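28 kDa product (Pseudomonas syringae pv. phaseolicola, PDB 1UKF) acts as a papain-like cysteine protease that, delivered into plant cells, cleaves itself, interacts with PBS1 and elicits the hypersensitive response in resistant plants. Local coordinates at residues S6-D11 and D33-M38. Sequence-based numbering, arbitrary orientation.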
loop_
_atom_site.group_PDB
_atom_site.type_symbol
_atom_site.label_atom_id
_atom_site.label_comp_id
_atom_site.label_asym_id
_atom_site.label_seq_id
_atom_site.Cartn_x
_atom_site.Cartn_y
_atom_site.Cartn_z
ATOM N N SER A 6 4.981 -12.031 -8.631
ATOM C CA SER A 6 5.319 -10.834 -9.390
ATOM C C SER A 6 4.736 -10.816 -10.797
ATOM O O SER A 6 4.860 -11.791 -11.541
ATOM C CB SER A 6 6.839 -10.685 -9.486
ATOM O OG SER A 6 7.178 -9.573 -10.295
ATOM N N VAL A 7 4.095 -9.711 -11.165
ATOM C CA VAL A 7 3.548 -9.577 -12.511
ATOM C C VAL A 7 4.224 -8.424 -13.255
ATOM O O VAL A 7 4.233 -8.388 -14.485
ATOM C CB VAL A 7 2.009 -9.372 -12.510
ATOM C CG1 VAL A 7 1.322 -10.657 -12.094
ATOM C CG2 VAL A 7 1.614 -8.233 -11.589
ATOM N N ALA A 8 4.790 -7.484 -12.504
ATOM C CA ALA A 8 5.497 -6.351 -13.095
ATOM C C ALA A 8 6.465 -5.773 -12.071
ATOM O O ALA A 8 6.094 -4.937 -11.245
ATOM C CB ALA A 8 4.508 -5.282 -13.554
ATOM N N SER A 9 7.708 -6.235 -12.128
ATOM C CA SER A 9 8.747 -5.782 -11.215
ATOM C C SER A 9 9.223 -4.387 -11.602
ATOM O O SER A 9 9.529 -4.126 -12.769
ATOM C CB SER A 9 9.923 -6.758 -11.247
ATOM O OG SER A 9 10.960 -6.329 -10.386
ATOM N N ARG A 10 9.284 -3.488 -10.625
ATOM C CA ARG A 10 9.730 -2.126 -10.881
ATOM C C ARG A 10 9.887 -1.358 -9.577
ATOM O O ARG A 10 8.926 -1.200 -8.823
ATOM C CB ARG A 10 8.723 -1.390 -11.771
ATOM C CG ARG A 10 9.325 -0.242 -12.591
ATOM C CD ARG A 10 10.170 -0.788 -13.745
ATOM N NE ARG A 10 9.355 -1.625 -14.623
ATOM C CZ ARG A 10 8.554 -1.156 -15.574
ATOM N NH1 ARG A 10 8.466 0.149 -15.791
ATOM N NH2 ARG A 10 7.813 -1.992 -16.288
ATOM N N ASP A 11 11.103 -0.899 -9.303
ATOM C CA ASP A 11 11.352 -0.098 -8.113
ATOM C C ASP A 11 11.128 1.340 -8.563
ATOM O O ASP A 11 11.985 1.929 -9.227
ATOM C CB ASP A 11 12.793 -0.276 -7.636
ATOM C CG ASP A 11 13.123 0.594 -6.434
ATOM O OD1 ASP A 11 12.304 1.465 -6.068
ATOM O OD2 ASP A 11 14.216 0.409 -5.855
ATOM N N ASP A 33 -2.453 -3.028 -18.228
ATOM C CA ASP A 33 -2.001 -4.229 -17.539
ATOM C C ASP A 33 -0.932 -3.832 -16.527
ATOM O O ASP A 33 -0.565 -2.661 -16.432
ATOM C CB ASP A 33 -1.456 -5.271 -18.526
ATOM C CG ASP A 33 -0.471 -4.686 -19.516
ATOM O OD1 ASP A 33 0.423 -3.922 -19.102
ATOM O OD2 ASP A 33 -0.582 -5.006 -20.719
ATOM N N ALA A 34 -0.439 -4.802 -15.767
ATOM C CA ALA A 34 0.567 -4.522 -14.749
ATOM C C ALA A 34 1.785 -3.784 -15.297
ATOM O O ALA A 34 2.263 -2.827 -14.684
ATOM C CB ALA A 34 1.000 -5.817 -14.077
ATOM N N GLU A 35 2.288 -4.224 -16.447
ATOM C CA GLU A 35 3.456 -3.594 -17.055
ATOM C C GLU A 35 3.209 -2.133 -17.408
ATOM O O GLU A 35 4.048 -1.270 -17.129
ATOM C CB GLU A 35 3.874 -4.352 -18.319
ATOM C CG GLU A 35 4.327 -5.778 -18.075
ATOM C CD GLU A 35 5.539 -5.856 -17.171
ATOM O OE1 GLU A 35 6.570 -5.231 -17.499
ATOM O OE2 GLU A 35 5.465 -6.546 -16.133
ATOM N N SER A 36 2.065 -1.847 -18.025
ATOM C CA SER A 36 1.765 -0.473 -18.399
ATOM C C SER A 36 1.542 0.392 -17.163
ATOM O O SER A 36 1.835 1.585 -17.183
ATOM C CB SER A 36 0.549 -0.409 -19.337
ATOM O OG SER A 36 -0.639 -0.840 -18.702
ATOM N N ARG A 37 1.039 -0.204 -16.083
ATOM C CA ARG A 37 0.822 0.558 -14.856
ATOM C C ARG A 37 2.167 0.934 -14.247
ATOM O O ARG A 37 2.340 2.044 -13.742
ATOM C CB ARG A 37 -0.019 -0.242 -13.855
ATOM C CG ARG A 37 -1.486 -0.360 -14.267
ATOM C CD ARG A 37 -2.362 -0.876 -13.136
ATOM N NE ARG A 37 -2.248 -2.316 -12.912
ATOM C CZ ARG A 37 -2.842 -3.242 -13.660
ATOM N NH1 ARG A 37 -3.593 -2.886 -14.694
ATOM N NH2 ARG A 37 -2.712 -4.525 -13.354
ATOM N N MET A 38 3.128 0.019 -14.305
ATOM C CA MET A 38 4.444 0.327 -13.767
ATOM C C MET A 38 5.151 1.339 -14.673
ATOM O O MET A 38 5.895 2.193 -14.189
ATOM C CB MET A 38 5.276 -0.949 -13.610
ATOM C CG MET A 38 4.710 -1.911 -12.562
ATOM S SD MET A 38 4.452 -1.181 -10.909
ATOM C CE MET A 38 2.695 -0.797 -10.966
HETATM O O HOH W 1 8.719 -4.616 -15.259
#
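A classic beta bulge at V7 and A8, both paired with E152, kinks the edge strand 6-9 of the papain-like fold's antiparallel sheet and meets the start of helix 34-41 there. A8 points its CB at the helix, 3.6 Å from A34 CB and 3.5 Å from M38 CG, while V7 adds CG2 against the same A34 methyl. Farther along, the R10 chain bends at chi2 (74°) and chi3 (59°) and runs alongside M38 in the opposite direction; one face of its guanidinium is covered by M38 CB, 3.7 Å above the plane and over its centre. The polar end of R10 is shared among three acids, E35 and D39 of the helix and D42 just beyond it: NH1 forms salt bridges with D39 and D42, whereas NH2 reaches E35 OE1 only in a long salt bridge of 3.7 Å, edge-on. One water closes that gap, accepting from R10 NH2 and donating to both E35 OE1 and S9 O. The helix begins in a capping box of D33 and S36, in which S36 N donates to D33 OD1. At its M38 end the contact comes within about 8 Å of active-site D147, side chain to side chain. R10 NE in turn donates to S9 O at 3.1 Å, tying the side chain to the preceding carbonyl.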